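Local coordinates for HNH endonuclease (Geobacter metallireducens, PDB 4H9D), which is an HNH-family, manganese-dependent nicking endonuclease, which probably binds DNA and cuts one of its strands, at residues Glu18-Leu23 with Leu50-Leu55; Cys38-Glu43 with Val86-Tyr91. All blocks are in the same frame, centred on the assembly; numbering follows the deposited sequence.

Contact 1 (Glu18-Leu23 with Leu50-Leu55); sequences EKAREL and LTMDHL
The helical backbone of 18-23 passes the strand 50-54 with A20 and M52 nearest, their CA atoms 8.6 Å apart, a distance bridged from the strand by the side chains of M52 and H54. From the strand, M52, a selenomethionine, reaches out lengthwise: CG lies anti to the backbone N (chi1 175°) and SE continues the extended chain, while a bend at the last torsion swings the methyl CE onto the helix. CE meets A20 CB at 3.4 Å and also lies near the backbone oxygen of the same alanine, with CE to A20 O at 3.9 Å. Two residues further along, H54 gives A20 CB a second neighbour. Its imidazole comes edge on, so that A20 CB sits near the ring plane, 4.2 Å from H54 NE2. That nitrogen is hydrogen-bonded to S64 OG, a bond that would tend to fix the rotation of the ring. The A20-M52 part is apolar and buried; H54 adds the edge of its polar ring. M52 also packs on W29 of helix 27-34, and M52 and H54 both touch V69 of the antiparallel partner strand 69-73. L23, one turn after A20, rests on V69 and W28. Helix 10-24 is in this way laid against the antiparallel strand pair 50-54/69-73 of the beta-beta-alpha (His-Me finger) core, beside helix 27-34.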
loop_
_atom_site.group_PDB
_atom_site.type_symbol
_atom_site.label_atom_id
_atom_site.label_comp_id
_atom_site.label_asym_id
_atom_site.label_seq_id
_atom_site.Cartn_x
_atom_site.Cartn_y
_atom_site.Cartn_z
ATOM N N GLU A 18 -20.954 12.543 4.712
ATOM C CA GLU A 18 -21.582 13.611 5.463
ATOM C C GLU A 18 -22.502 13.003 6.501
ATOM O O GLU A 18 -22.481 13.402 7.662
ATOM C CB GLU A 18 -22.385 14.524 4.548
ATOM C CG GLU A 18 -21.590 15.659 3.938
ATOM C CD GLU A 18 -22.451 16.543 3.052
ATOM O OE1 GLU A 18 -23.479 17.070 3.545
ATOM O OE2 GLU A 18 -22.101 16.706 1.861
ATOM N N LYS A 19 -23.323 12.045 6.093
ATOM C CA LYS A 19 -24.211 11.386 7.036
ATOM C C LYS A 19 -23.352 10.734 8.123
ATOM O O LYS A 19 -23.769 10.627 9.274
ATOM C CB LYS A 19 -25.049 10.331 6.316
ATOM C CG LYS A 19 -26.012 10.915 5.291
ATOM C CD LYS A 19 -26.513 9.832 4.369
ATOM C CE LYS A 19 -27.095 8.683 5.169
ATOM N NZ LYS A 19 -26.872 7.378 4.488
ATOM N N ALA A 20 -22.145 10.303 7.761
ATOM C CA ALA A 20 -21.251 9.681 8.732
ATOM C C ALA A 20 -20.838 10.727 9.769
ATOM O O ALA A 20 -20.938 10.497 10.981
ATOM C CB ALA A 20 -20.025 9.122 8.037
ATOM N N ARG A 21 -20.377 11.877 9.285
ATOM C CA ARG A 21 -19.954 12.970 10.152
ATOM C C ARG A 21 -21.067 13.357 11.118
ATOM O O ARG A 21 -20.817 13.777 12.242
ATOM C CB ARG A 21 -19.573 14.179 9.310
ATOM C CG ARG A 21 -18.213 14.078 8.647
ATOM C CD ARG A 21 -18.100 15.113 7.532
ATOM N NE ARG A 21 -18.853 16.332 7.837
ATOM C CZ ARG A 21 -19.219 17.239 6.931
ATOM N NH1 ARG A 21 -18.899 17.074 5.649
ATOM N NH2 ARG A 21 -19.930 18.300 7.303
ATOM N N GLU A 22 -22.302 13.217 10.669
ATOM C CA GLU A 22 -23.449 13.555 11.497
ATOM C C GLU A 22 -23.714 12.416 12.455
ATOM O O GLU A 22 -24.086 12.632 13.599
ATOM C CB GLU A 22 -24.682 13.761 10.618
ATOM C CG GLU A 22 -25.860 14.413 11.305
ATOM C CD GLU A 22 -25.681 15.917 11.440
ATOM O OE1 GLU A 22 -24.994 16.510 10.578
ATOM O OE2 GLU A 22 -26.239 16.506 12.391
ATOM N N LEU A 23 -23.528 11.194 11.977
ATOM C CA LEU A 23 -23.789 10.020 12.796
ATOM C C LEU A 23 -22.751 9.907 13.881
ATOM O O LEU A 23 -23.030 9.409 14.966
ATOM C CB LEU A 23 -23.800 8.752 11.927
ATOM C CG LEU A 23 -24.188 7.403 12.547
ATOM C CD1 LEU A 23 -25.558 7.472 13.187
ATOM C CD2 LEU A 23 -24.175 6.349 11.463
ATOM N N LEU A 50 -10.849 4.844 19.788
ATOM C CA LEU A 50 -11.738 4.184 18.834
ATOM C C LEU A 50 -12.079 5.109 17.672
ATOM O O LEU A 50 -12.064 6.332 17.813
ATOM C CB LEU A 50 -13.037 3.756 19.507
ATOM C CG LEU A 50 -12.931 2.766 20.654
ATOM C CD1 LEU A 50 -14.336 2.317 21.011
ATOM C CD2 LEU A 50 -12.063 1.580 20.264
ATOM N N THR A 51 -12.384 4.514 16.524
ATOM C CA THR A 51 -12.764 5.263 15.332
ATOM C C THR A 51 -14.008 4.617 14.762
ATOM O O THR A 51 -14.369 3.503 15.134
ATOM C CB THR A 51 -11.680 5.217 14.251
ATOM O OG1 THR A 51 -10.398 5.433 14.854
ATOM C CG2 THR A 51 -11.929 6.310 13.213
HETATM N N MSE A 52 -14.678 5.316 13.866
HETATM C CA MSE A 52 -15.864 4.755 13.265
HETATM C C MSE A 52 -15.465 4.023 12.004
HETATM O O MSE A 52 -14.729 4.558 11.175
HETATM C CB MSE A 52 -16.845 5.847 12.908
HETATM C CG MSE A 52 -18.044 5.327 12.182
HETATM SE SE MSE A 52 -19.275 6.752 11.858
HETATM C CE MSE A 52 -18.236 7.695 10.552
ATOM N N ASP A 53 -15.927 2.789 11.863
ATOM C CA ASP A 53 -15.613 2.037 10.662
ATOM C C ASP A 53 -16.893 1.514 10.048
ATOM O O ASP A 53 -17.875 1.261 10.748
ATOM C CB ASP A 53 -14.663 0.880 10.973
ATOM C CG ASP A 53 -14.182 0.158 9.720
ATOM O OD1 ASP A 53 -14.036 0.808 8.660
ATOM O OD2 ASP A 53 -13.929 -1.063 9.801
ATOM N N HIS A 54 -16.898 1.404 8.725
ATOM C CA HIS A 54 -18.058 0.870 8.024
ATOM C C HIS A 54 -17.721 -0.568 7.683
ATOM O O HIS A 54 -16.698 -0.834 7.052
ATOM C CB HIS A 54 -18.324 1.630 6.739
ATOM C CG HIS A 54 -18.633 3.077 6.938
ATOM N ND1 HIS A 54 -17.663 4.010 7.231
ATOM C CD2 HIS A 54 -19.799 3.756 6.843
ATOM C CE1 HIS A 54 -18.219 5.206 7.304
ATOM N NE2 HIS A 54 -19.514 5.078 7.072
ATOM N N LEU A 55 -18.564 -1.492 8.127
ATOM C CA LEU A 55 -18.343 -2.901 7.846
ATOM C C LEU A 55 -18.166 -3.000 6.344
ATOM O O LEU A 55 -17.164 -3.516 5.850
ATOM C CB LEU A 55 -19.552 -3.708 8.293
ATOM C CG LEU A 55 -19.683 -3.859 9.798
ATOM C CD1 LEU A 55 -21.005 -4.500 10.108
ATOM C CD2 LEU A 55 -18.529 -4.693 10.322
#

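Contact 2 (Cys38-Glu43 with Val86-Tyr91); sequences CHYCGE and VEWEEY. With ZN (zinc ion), chain D.
Y40 and W88 form the close part of this contact, an edge-to-face aromatic pair between the zinc-binding loop and helix 85-92. The six-membered ring of W88 turns its edge to the tyrosine, the ring centres 5.4 Å apart and the planes at 80°. Its leading atom, W88 CZ2, comes 3.6 Å from Y40 CD1; CH2 beside it faces Y40 CG and CB. The indole gets there because its CG stands anti to the backbone N (chi1 177°). H39 ND1 lies over one face of the Y40 ring, near its rim. The packing thins toward C41 and Y91, whose side chains stay more than 5 Å from the opposite segment, and E89 is solvent-exposed and poorly ordered. With an alanine here instead of Y40, the W88 edge would probably border a gap and D53 would lose its phenol partner. C38 SG and C41 SG each bind zinc at 2.3 Å, C73 and C76 completing the site. The amides of Y40 and C41 make weak bonds to C38 SG, as in zinc knuckles, which would soften the thiolate charge: the Y40 amide thus lies at the zinc site while its side chain meets both W88 and D53.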
loop_
_atom_site.group_PDB
_atom_site.type_symbol
_atom_site.label_atom_id
_atom_site.label_comp_id
_atom_site.label_asym_id
_atom_site.label_seq_id
_atom_site.Cartn_x
_atom_site.Cartn_y
_atom_site.Cartn_z
ATOM N N CYS A 38 -14.065 -2.699 21.094
ATOM C CA CYS A 38 -13.719 -2.714 19.674
ATOM C C CYS A 38 -14.510 -3.836 19.012
ATOM O O CYS A 38 -14.447 -4.989 19.435
ATOM C CB CYS A 38 -12.233 -2.967 19.493
ATOM S SG CYS A 38 -11.797 -3.281 17.788
ATOM N N HIS A 39 -15.248 -3.505 17.966
ATOM C CA HIS A 39 -16.089 -4.490 17.302
ATOM C C HIS A 39 -15.383 -5.698 16.711
ATOM O O HIS A 39 -15.957 -6.794 16.677
ATOM C CB HIS A 39 -16.915 -3.820 16.218
ATOM C CG HIS A 39 -17.885 -4.742 15.562
ATOM N ND1 HIS A 39 -17.691 -5.247 14.293
ATOM C CD2 HIS A 39 -19.042 -5.283 16.012
ATOM C CE1 HIS A 39 -18.687 -6.061 13.989
ATOM N NE2 HIS A 39 -19.520 -6.100 15.015
ATOM N N TYR A 40 -14.144 -5.506 16.258
ATOM C CA TYR A 40 -13.390 -6.594 15.651
ATOM C C TYR A 40 -12.696 -7.481 16.667
ATOM O O TYR A 40 -12.940 -8.687 16.700
ATOM C CB TYR A 40 -12.390 -6.029 14.637
ATOM C CG TYR A 40 -13.095 -5.328 13.497
ATOM C CD1 TYR A 40 -13.951 -6.046 12.638
ATOM C CD2 TYR A 40 -12.993 -3.937 13.323
ATOM C CE1 TYR A 40 -14.692 -5.402 11.642
ATOM C CE2 TYR A 40 -13.736 -3.275 12.325
ATOM C CZ TYR A 40 -14.581 -4.024 11.495
ATOM O OH TYR A 40 -15.324 -3.407 10.521
ATOM N N CYS A 41 -11.846 -6.908 17.516
ATOM C CA CYS A 41 -11.158 -7.745 18.497
ATOM C C CYS A 41 -11.847 -7.900 19.858
ATOM O O CYS A 41 -11.431 -8.720 20.661
ATOM C CB CYS A 41 -9.716 -7.270 18.685
ATOM S SG CYS A 41 -9.524 -5.611 19.336
ATOM N N GLY A 42 -12.896 -7.128 20.110
ATOM C CA GLY A 42 -13.611 -7.242 21.372
ATOM C C GLY A 42 -12.805 -6.792 22.583
ATOM O O GLY A 42 -13.227 -6.976 23.727
ATOM N N GLU A 43 -11.639 -6.206 22.331
ATOM C CA GLU A 43 -10.776 -5.721 23.392
ATOM C C GLU A 43 -11.349 -4.394 23.871
ATOM O O GLU A 43 -12.141 -3.784 23.166
ATOM C CB GLU A 43 -9.366 -5.519 22.845
ATOM C CG GLU A 43 -8.330 -5.257 23.906
ATOM C CD GLU A 43 -6.931 -5.190 23.341
ATOM O OE1 GLU A 43 -6.620 -5.992 22.430
ATOM O OE2 GLU A 43 -6.141 -4.345 23.821
ATOM N N VAL A 86 -8.149 -13.344 3.764
ATOM C CA VAL A 86 -7.641 -14.528 4.447
ATOM C C VAL A 86 -6.639 -14.222 5.546
ATOM O O VAL A 86 -6.513 -14.991 6.498
ATOM C CB VAL A 86 -6.992 -15.507 3.456
ATOM C CG1 VAL A 86 -8.036 -16.478 2.941
ATOM C CG2 VAL A 86 -6.370 -14.729 2.293
ATOM N N GLU A 87 -5.907 -13.121 5.404
ATOM C CA GLU A 87 -4.936 -12.743 6.421
ATOM C C GLU A 87 -5.751 -12.170 7.583
ATOM O O GLU A 87 -5.377 -12.298 8.753
ATOM C CB GLU A 87 -3.967 -11.674 5.889
ATOM C CG GLU A 87 -3.160 -12.068 4.639
ATOM C CD GLU A 87 -2.179 -10.974 4.167
ATOM O OE1 GLU A 87 -2.610 -9.814 3.940
ATOM O OE2 GLU A 87 -0.974 -11.281 4.012
ATOM N N TRP A 88 -6.879 -11.545 7.243
ATOM C CA TRP A 88 -7.757 -10.948 8.236
ATOM C C TRP A 88 -8.326 -12.038 9.124
ATOM O O TRP A 88 -8.144 -12.006 10.343
ATOM C CB TRP A 88 -8.885 -10.180 7.549
ATOM C CG TRP A 88 -9.887 -9.577 8.497
ATOM C CD1 TRP A 88 -11.203 -9.909 8.613
ATOM C CD2 TRP A 88 -9.653 -8.537 9.457
ATOM N NE1 TRP A 88 -11.807 -9.142 9.585
ATOM C CE2 TRP A 88 -10.875 -8.293 10.118
ATOM C CE3 TRP A 88 -8.530 -7.788 9.822
ATOM C CZ2 TRP A 88 -11.002 -7.336 11.120
ATOM C CZ3 TRP A 88 -8.660 -6.839 10.818
ATOM C CH2 TRP A 88 -9.885 -6.622 11.455
ATOM N N GLU A 89 -9.011 -13.006 8.517
ATOM C CA GLU A 89 -9.586 -14.110 9.277
ATOM C C GLU A 89 -8.559 -14.601 10.282
ATOM O O GLU A 89 -8.779 -14.548 11.487
ATOM C CB GLU A 89 -9.975 -15.260 8.349
ATOM C CG GLU A 89 -11.474 -15.442 8.161
ATOM C CD GLU A 89 -12.115 -14.321 7.363
ATOM O OE1 GLU A 89 -11.997 -13.149 7.776
ATOM O OE2 GLU A 89 -12.745 -14.613 6.321
ATOM N N GLU A 90 -7.428 -15.065 9.766
ATOM C CA GLU A 90 -6.342 -15.567 10.598
ATOM C C GLU A 90 -5.954 -14.554 11.673
ATOM O O GLU A 90 -5.652 -14.932 12.810
ATOM C CB GLU A 90 -5.122 -15.902 9.732
ATOM C CG GLU A 90 -5.408 -16.919 8.627
ATOM C CD GLU A 90 -4.143 -17.411 7.928
ATOM O OE1 GLU A 90 -3.341 -16.563 7.475
ATOM O OE2 GLU A 90 -3.955 -18.646 7.828
ATOM N N TYR A 91 -5.953 -13.271 11.312
ATOM C CA TYR A 91 -5.625 -12.212 12.271
ATOM C C TYR A 91 -6.646 -12.273 13.415
ATOM O O TYR A 91 -6.281 -12.223 14.599
ATOM C CB TYR A 91 -5.686 -10.839 11.596
ATOM C CG TYR A 91 -5.699 -9.683 12.568
ATOM C CD1 TYR A 91 -4.558 -9.349 13.311
ATOM C CD2 TYR A 91 -6.867 -8.937 12.776
ATOM C CE1 TYR A 91 -4.582 -8.294 14.244
ATOM C CE2 TYR A 91 -6.905 -7.890 13.701
ATOM C CZ TYR A 91 -5.759 -7.576 14.433
ATOM O OH TYR A 91 -5.812 -6.572 15.383
HETATM ZN ZN ZN D . -9.608 -4.020 17.659
#

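In the fold
The two contacts lie on opposite sides of the chain's centre, 19 Å between their centres, and their segments alternate along the sequence. They are joined through neighbours of the residues that carry contact 1: D53 OD2 lies 2.8 Å from Y40 OH, a probable hydrogen bond, and L55 CD2 packs 3.5 Å from the same Y40 OH. M52 and the end of the H54 side chain reach helix 10-24, while D53 reaches the zinc loop. Zinc belongs to contact 2 and is about 13 Å from the M52 side chain. A bound magnesium ion is about 13 Å from the H54 side chain and about 11 Å from that of W88, too far for either to bind it.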